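Long-range contacts in erythrocyte binding antigen 140 (Plasmodium falciparum, PDB 4GF2), which probably binds a receptor on the host red blood cell through its tandem Duffy-binding-like domains, as an adhesin of erythrocyte invasion: residues A[21-26]-A[181-186]; A[397-402]-A[452-457]. The protein carries 3 engineered substitutions. One frame throughout, in Å; residues are numbered along the deposited sequence.

Contact 1 of 2, residues A[21-26]-A[181-186]; sequences IKWICR and KEWNEN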
loop_
_atom_site.group_PDB
_atom_site.type_symbol
_atom_site.label_atom_id
_atom_site.label_comp_id
_atom_site.label_asym_id
_atom_site.label_seq_id
_atom_site.Cartn_x
_atom_site.Cartn_y
_atom_site.Cartn_z
ATOM N N ILE A 21 -1.973 -14.597 22.661
ATOM C CA ILE A 21 -1.709 -13.459 23.531
ATOM C C ILE A 21 -2.108 -12.170 22.815
ATOM O O ILE A 21 -1.507 -11.803 21.808
ATOM C CB ILE A 21 -0.219 -13.389 23.918
ATOM C CG1 ILE A 21 0.208 -14.677 24.629
ATOM C CG2 ILE A 21 0.040 -12.195 24.815
ATOM C CD1 ILE A 21 1.706 -14.767 24.906
ATOM N N LYS A 22 -3.125 -11.488 23.332
ATOM C CA LYS A 22 -3.621 -10.272 22.691
ATOM C C LYS A 22 -3.965 -9.196 23.718
ATOM O O LYS A 22 -4.167 -9.486 24.899
ATOM C CB LYS A 22 -4.850 -10.586 21.834
ATOM C CG LYS A 22 -6.009 -11.170 22.620
ATOM C CD LYS A 22 -7.084 -11.754 21.715
ATOM C CE LYS A 22 -7.962 -10.680 21.113
ATOM N NZ LYS A 22 -9.081 -11.272 20.324
ATOM N N TRP A 23 -4.023 -7.950 23.256
ATOM C CA TRP A 23 -4.393 -6.830 24.110
ATOM C C TRP A 23 -5.569 -6.084 23.502
ATOM O O TRP A 23 -5.525 -5.668 22.343
ATOM C CB TRP A 23 -3.201 -5.893 24.304
ATOM C CG TRP A 23 -2.152 -6.455 25.217
ATOM C CD1 TRP A 23 -1.273 -7.459 24.933
ATOM C CD2 TRP A 23 -1.876 -6.047 26.562
ATOM N NE1 TRP A 23 -0.463 -7.703 26.018
ATOM C CE2 TRP A 23 -0.813 -6.849 27.033
ATOM C CE3 TRP A 23 -2.419 -5.083 27.414
ATOM C CZ2 TRP A 23 -0.283 -6.715 28.318
ATOM C CZ3 TRP A 23 -1.891 -4.948 28.690
ATOM C CH2 TRP A 23 -0.834 -5.763 29.129
ATOM N N ILE A 24 -6.626 -5.921 24.289
ATOM C CA ILE A 24 -7.853 -5.326 23.787
ATOM C C ILE A 24 -8.045 -3.933 24.364
ATOM O O ILE A 24 -8.092 -3.747 25.581
ATOM C CB ILE A 24 -9.069 -6.205 24.117
ATOM C CG1 ILE A 24 -8.884 -7.598 23.511
ATOM C CG2 ILE A 24 -10.342 -5.580 23.576
ATOM C CD1 ILE A 24 -9.146 -8.724 24.486
ATOM N N CYS A 25 -8.149 -2.953 23.477
ATOM C CA CYS A 25 -8.317 -1.569 23.888
ATOM C C CYS A 25 -9.770 -1.135 23.755
ATOM O O CYS A 25 -10.401 -1.358 22.725
ATOM C CB CYS A 25 -7.407 -0.663 23.061
ATOM S SG CYS A 25 -5.650 -1.059 23.246
ATOM N N ARG A 26 -10.291 -0.535 24.820
ATOM C CA ARG A 26 -11.643 0.006 24.836
ATOM C C ARG A 26 -11.637 1.292 25.651
ATOM O O ARG A 26 -10.695 1.552 26.397
ATOM C CB ARG A 26 -12.613 -0.986 25.477
ATOM C CG ARG A 26 -12.589 -2.382 24.876
ATOM C CD ARG A 26 -13.576 -3.299 25.589
ATOM N NE ARG A 26 -13.218 -3.519 26.992
ATOM C CZ ARG A 26 -12.511 -4.553 27.446
ATOM N NH1 ARG A 26 -12.066 -5.494 26.620
ATOM N NH2 ARG A 26 -12.244 -4.649 28.743
ATOM N N LYS A 181 5.254 -3.805 31.513
ATOM C CA LYS A 181 6.318 -4.800 31.457
ATOM C C LYS A 181 5.870 -6.041 30.696
ATOM O O LYS A 181 6.598 -6.556 29.844
ATOM C CB LYS A 181 6.747 -5.201 32.870
ATOM C CG LYS A 181 7.710 -4.236 33.547
ATOM C CD LYS A 181 7.562 -4.316 35.058
ATOM C CE LYS A 181 8.868 -4.084 35.775
ATOM N NZ LYS A 181 8.686 -4.227 37.246
ATOM N N GLU A 182 4.677 -6.531 31.023
ATOM C CA GLU A 182 4.137 -7.720 30.381
ATOM C C GLU A 182 3.957 -7.453 28.892
ATOM O O GLU A 182 4.381 -8.247 28.054
ATOM C CB GLU A 182 2.795 -8.126 31.010
ATOM C CG GLU A 182 2.174 -9.382 30.385
ATOM C CD GLU A 182 0.809 -9.731 30.955
ATOM O OE1 GLU A 182 0.262 -8.932 31.744
ATOM O OE2 GLU A 182 0.281 -10.813 30.612
ATOM N N TRP A 183 3.337 -6.322 28.573
ATOM C CA TRP A 183 3.087 -5.952 27.186
ATOM C C TRP A 183 4.391 -5.869 26.404
ATOM O O TRP A 183 4.477 -6.351 25.272
ATOM C CB TRP A 183 2.354 -4.613 27.110
ATOM C CG TRP A 183 2.053 -4.211 25.712
ATOM C CD1 TRP A 183 0.892 -4.419 25.033
ATOM C CD2 TRP A 183 2.937 -3.546 24.807
ATOM N NE1 TRP A 183 0.993 -3.919 23.760
ATOM C CE2 TRP A 183 2.241 -3.377 23.595
ATOM C CE3 TRP A 183 4.249 -3.075 24.902
ATOM C CZ2 TRP A 183 2.810 -2.759 22.486
ATOM C CZ3 TRP A 183 4.814 -2.460 23.803
ATOM C CH2 TRP A 183 4.097 -2.308 22.610
ATOM N N ASN A 184 5.403 -5.254 27.008
ATOM C CA ASN A 184 6.711 -5.138 26.378
ATOM C C ASN A 184 7.268 -6.507 26.008
ATOM O O ASN A 184 7.788 -6.695 24.907
ATOM C CB ASN A 184 7.689 -4.414 27.301
ATOM C CG ASN A 184 9.043 -4.182 26.651
ATOM O OD1 ASN A 184 9.141 -3.998 25.437
ATOM N ND2 ASN A 184 10.094 -4.190 27.459
ATOM N N GLU A 185 7.153 -7.463 26.924
ATOM C CA GLU A 185 7.624 -8.822 26.671
ATOM C C GLU A 185 6.791 -9.507 25.587
ATOM O O GLU A 185 7.339 -10.136 24.685
ATOM C CB GLU A 185 7.606 -9.650 27.958
ATOM C CG GLU A 185 8.664 -9.232 28.970
ATOM C CD GLU A 185 8.507 -9.929 30.314
ATOM O OE1 GLU A 185 7.357 -10.217 30.711
ATOM O OE2 GLU A 185 9.536 -10.191 30.973
ATOM N N ASN A 186 5.469 -9.386 25.672
ATOM C CA ASN A 186 4.600 -9.957 24.653
ATOM C C ASN A 186 4.984 -9.409 23.282
ATOM O O ASN A 186 4.980 -10.130 22.283
ATOM C CB ASN A 186 3.125 -9.638 24.929
ATOM C CG ASN A 186 2.607 -10.242 26.233
ATOM O OD1 ASN A 186 1.643 -9.734 26.814
ATOM N ND2 ASN A 186 3.230 -11.324 26.692
#

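Contact 2 of 2, residues A[397-402]-A[452-457]; sequences NSYADL and NVWKVM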
loop_
_atom_site.group_PDB
_atom_site.type_symbol
_atom_site.label_atom_id
_atom_site.label_comp_id
_atom_site.label_asym_id
_atom_site.label_seq_id
_atom_site.Cartn_x
_atom_site.Cartn_y
_atom_site.Cartn_z
ATOM N N ASN A 397 1.663 12.358 -23.507
ATOM C CA ASN A 397 0.901 11.416 -24.327
ATOM C C ASN A 397 0.661 10.098 -23.588
ATOM O O ASN A 397 -0.478 9.637 -23.477
ATOM C CB ASN A 397 1.608 11.146 -25.661
ATOM C CG ASN A 397 1.494 12.310 -26.637
ATOM O OD1 ASN A 397 0.593 13.145 -26.532
ATOM N ND2 ASN A 397 2.405 12.357 -27.604
ATOM N N SER A 398 1.728 9.496 -23.074
ATOM C CA SER A 398 1.603 8.222 -22.369
ATOM C C SER A 398 0.926 8.403 -21.013
ATOM O O SER A 398 0.166 7.546 -20.566
ATOM C CB SER A 398 2.970 7.560 -22.206
ATOM O OG SER A 398 3.422 7.054 -23.452
ATOM N N TYR A 399 1.200 9.525 -20.362
ATOM C CA TYR A 399 0.516 9.870 -19.126
ATOM C C TYR A 399 -0.998 9.859 -19.328
ATOM O O TYR A 399 -1.739 9.264 -18.546
ATOM C CB TYR A 399 0.961 11.252 -18.653
ATOM C CG TYR A 399 0.136 11.794 -17.513
ATOM C CD1 TYR A 399 0.164 11.185 -16.268
ATOM C CD2 TYR A 399 -0.666 12.915 -17.680
ATOM C CE1 TYR A 399 -0.584 11.673 -15.219
ATOM C CE2 TYR A 399 -1.418 13.413 -16.632
ATOM C CZ TYR A 399 -1.372 12.785 -15.403
ATOM O OH TYR A 399 -2.113 13.269 -14.352
ATOM N N ALA A 400 -1.452 10.525 -20.385
ATOM C CA ALA A 400 -2.878 10.625 -20.674
ATOM C C ALA A 400 -3.471 9.266 -21.053
ATOM O O ALA A 400 -4.615 8.965 -20.717
ATOM C CB ALA A 400 -3.116 11.631 -21.782
ATOM N N ASP A 401 -2.699 8.450 -21.762
ATOM C CA ASP A 401 -3.160 7.119 -22.130
ATOM C C ASP A 401 -3.349 6.276 -20.876
ATOM O O ASP A 401 -4.303 5.505 -20.773
ATOM C CB ASP A 401 -2.172 6.432 -23.072
ATOM C CG ASP A 401 -2.312 6.892 -24.511
ATOM O OD1 ASP A 401 -3.366 7.459 -24.868
ATOM O OD2 ASP A 401 -1.368 6.667 -25.294
ATOM N N LEU A 402 -2.437 6.423 -19.923
ATOM C CA LEU A 402 -2.540 5.692 -18.668
ATOM C C LEU A 402 -3.824 6.084 -17.962
ATOM O O LEU A 402 -4.559 5.227 -17.468
ATOM C CB LEU A 402 -1.339 5.979 -17.774
ATOM C CG LEU A 402 -0.023 5.351 -18.227
ATOM C CD1 LEU A 402 1.147 5.932 -17.450
ATOM C CD2 LEU A 402 -0.077 3.845 -18.063
ATOM N N ASN A 452 0.557 12.207 -8.215
ATOM C CA ASN A 452 1.763 11.422 -7.989
ATOM C C ASN A 452 2.251 10.749 -9.268
ATOM O O ASN A 452 3.454 10.640 -9.504
ATOM C CB ASN A 452 1.524 10.369 -6.906
ATOM C CG ASN A 452 1.638 10.937 -5.506
ATOM O OD1 ASN A 452 2.408 11.866 -5.259
ATOM N ND2 ASN A 452 0.871 10.377 -4.577
ATOM N N VAL A 453 1.318 10.296 -10.097
ATOM C CA VAL A 453 1.684 9.656 -11.349
ATOM C C VAL A 453 2.476 10.645 -12.196
ATOM O O VAL A 453 3.513 10.303 -12.761
ATOM C CB VAL A 453 0.446 9.174 -12.129
ATOM C CG1 VAL A 453 0.842 8.709 -13.525
ATOM C CG2 VAL A 453 -0.253 8.057 -11.372
ATOM N N TRP A 454 1.993 11.879 -12.275
ATOM C CA TRP A 454 2.690 12.891 -13.051
ATOM C C TRP A 454 4.027 13.256 -12.414
ATOM O O TRP A 454 4.999 13.535 -13.114
ATOM C CB TRP A 454 1.847 14.152 -13.215
ATOM C CG TRP A 454 2.606 15.209 -13.935
ATOM C CD1 TRP A 454 3.084 16.375 -13.419
ATOM C CD2 TRP A 454 3.017 15.177 -15.305
ATOM N NE1 TRP A 454 3.754 17.079 -14.388
ATOM C CE2 TRP A 454 3.725 16.365 -15.556
ATOM C CE3 TRP A 454 2.845 14.262 -16.346
ATOM C CZ2 TRP A 454 4.262 16.661 -16.803
ATOM C CZ3 TRP A 454 3.378 14.558 -17.583
ATOM C CH2 TRP A 454 4.078 15.747 -17.801
ATOM N N LYS A 455 4.067 13.266 -11.084
ATOM C CA LYS A 455 5.295 13.586 -10.365
ATOM C C LYS A 455 6.434 12.658 -10.768
ATOM O O LYS A 455 7.540 13.116 -11.053
ATOM C CB LYS A 455 5.077 13.505 -8.852
ATOM C CG LYS A 455 4.530 14.781 -8.233
ATOM C CD LYS A 455 4.334 14.640 -6.731
ATOM C CE LYS A 455 3.882 15.953 -6.113
ATOM N NZ LYS A 455 3.644 15.835 -4.650
ATOM N N VAL A 456 6.167 11.354 -10.793
ATOM C CA VAL A 456 7.219 10.386 -11.084
ATOM C C VAL A 456 7.597 10.392 -12.562
ATOM O O VAL A 456 8.758 10.176 -12.907
ATOM C CB VAL A 456 6.843 8.944 -10.639
ATOM C CG1 VAL A 456 6.556 8.904 -9.146
ATOM C CG2 VAL A 456 5.660 8.415 -11.426
ATOM N N MET A 457 6.628 10.648 -13.435
ATOM C CA MET A 457 6.899 10.667 -14.869
ATOM C C MET A 457 7.643 11.932 -15.266
ATOM O O MET A 457 8.461 11.915 -16.182
ATOM C CB MET A 457 5.600 10.564 -15.671
ATOM C CG MET A 457 4.892 9.224 -15.545
ATOM S SD MET A 457 3.501 9.087 -16.687
ATOM C CE MET A 457 4.349 8.812 -18.238
#

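Contact 1 of 2, residues A[21-26]-A[181-186]
In the first Duffy-binding-like (DBL) domain, the first strand of a two-stranded antiparallel hairpin, and the residue leading into it, pack against helix 175-202. Residues 21-26 lead into and form most of this strand. The axes of strand 23-26 and helix 181-186 cross at -126°. Ile21 comes just before the strand. Its CG2 methyl, anti to the backbone N, rests on the amide of Asn186, 3.5 Å from CG.

Trp23 carries the contact. Its CG is anti to its own carbonyl carbon, which sends the indole across to the helix. Trp183, with CG anti to the backbone N, meets one face of this indole in a T-shaped stack. The edge atom CD1 of Trp183 lies 3.6 Å from CD2 of Trp23, and the ring planes stand at 75°. CB of Trp183 adds a CH-pi contact over the six-membered ring. Trp183 NE1 is held by Gln232 of helix 213-242. Glu182 OE1 comes obliquely to within 4.1 Å of CZ2 of Trp23, and the same oxygen forms a salt bridge with Arg39. Trp23 NE1 gives OD1 of Asn186 a hydrogen bond of 3.0 Å, bent only to 161°, in the indole plane and on a carbonyl lone pair. Asn186 ND2 is hydrogen-bonded to a glycerol, probably from the crystallisation liquor.

Farther along, Cys25 ties the hairpin together: its SG is bonded to SG of Cys35.

Contact 2 of 2, residues A[397-402]-A[452-457]
An antiparallel helix pair in the core of the second Duffy-binding-like (DBL) domain makes this contact. Helix 388-407 packs against the C-terminal end of helix 435-457. The segment axes approach to 10.9 Å, with their directions at 152°. All the touching residues are buried, and no hydrogen bond joins the two segments. The contact is aromatic and apolar.

Tyr399 is at its centre. Its CG is anti to the backbone N, so the ring leans into the opposing helix. Trp454 also has CG anti to the backbone N. Its benzo edge points at one face of the Tyr399 ring in an edge-to-face stack. The nearest atoms are CE3 of Trp454 and CG of Tyr399, 3.8 Å apart. The planes stand at 63°, and CE3 sits over the rim of the phenol ring. CB of Trp454 lies near CE1 and CZ of the same ring.

Val453 comes in at the ring edge. Its CG1 is in the phenol plane, 3.7 Å from CE1 of Tyr399. The Tyr399 hydroxyl is hydrogen-bonded to the backbone O of Lys450, one turn before Val453 on the same helix. The ring is therefore held at its tip as well as along its side. Tyr470 stacks on Trp454, so the aromatic cluster extends to helix 470-475.

Met457 fills the other end of the contact. Its chain bends at the last torsion (chi3 75°), and CE comes to 3.9 Å from the backbone N of Tyr399. SD lies at the Tyr399 ring edge, a Met-aromatic contact. Leu402 meets the thioether tip to tip, with its CD1 methyl 4.0 Å from SD of Met457.

Overall arrangement
The two contacts belong to different DBL domains and share no helix or strand. Contact 1 closes before contact 2 opens along the chain. Their centres are 45 Å apart, their nearest atoms about 30 Å, and they lie on opposite sides of the chain's centre. Contact 1 joins the small hairpin of strands 23-27 and 33-37 to helix 175-202, spanning some 154 residues of the first domain. Contact 2 is more local, pairing helices 388-407 and 435-457 within the second. Each domain thus has its own buried tryptophan-containing packing. The paired domains form the tandem binding region of the longer protein, which probably engages the host cell receptor.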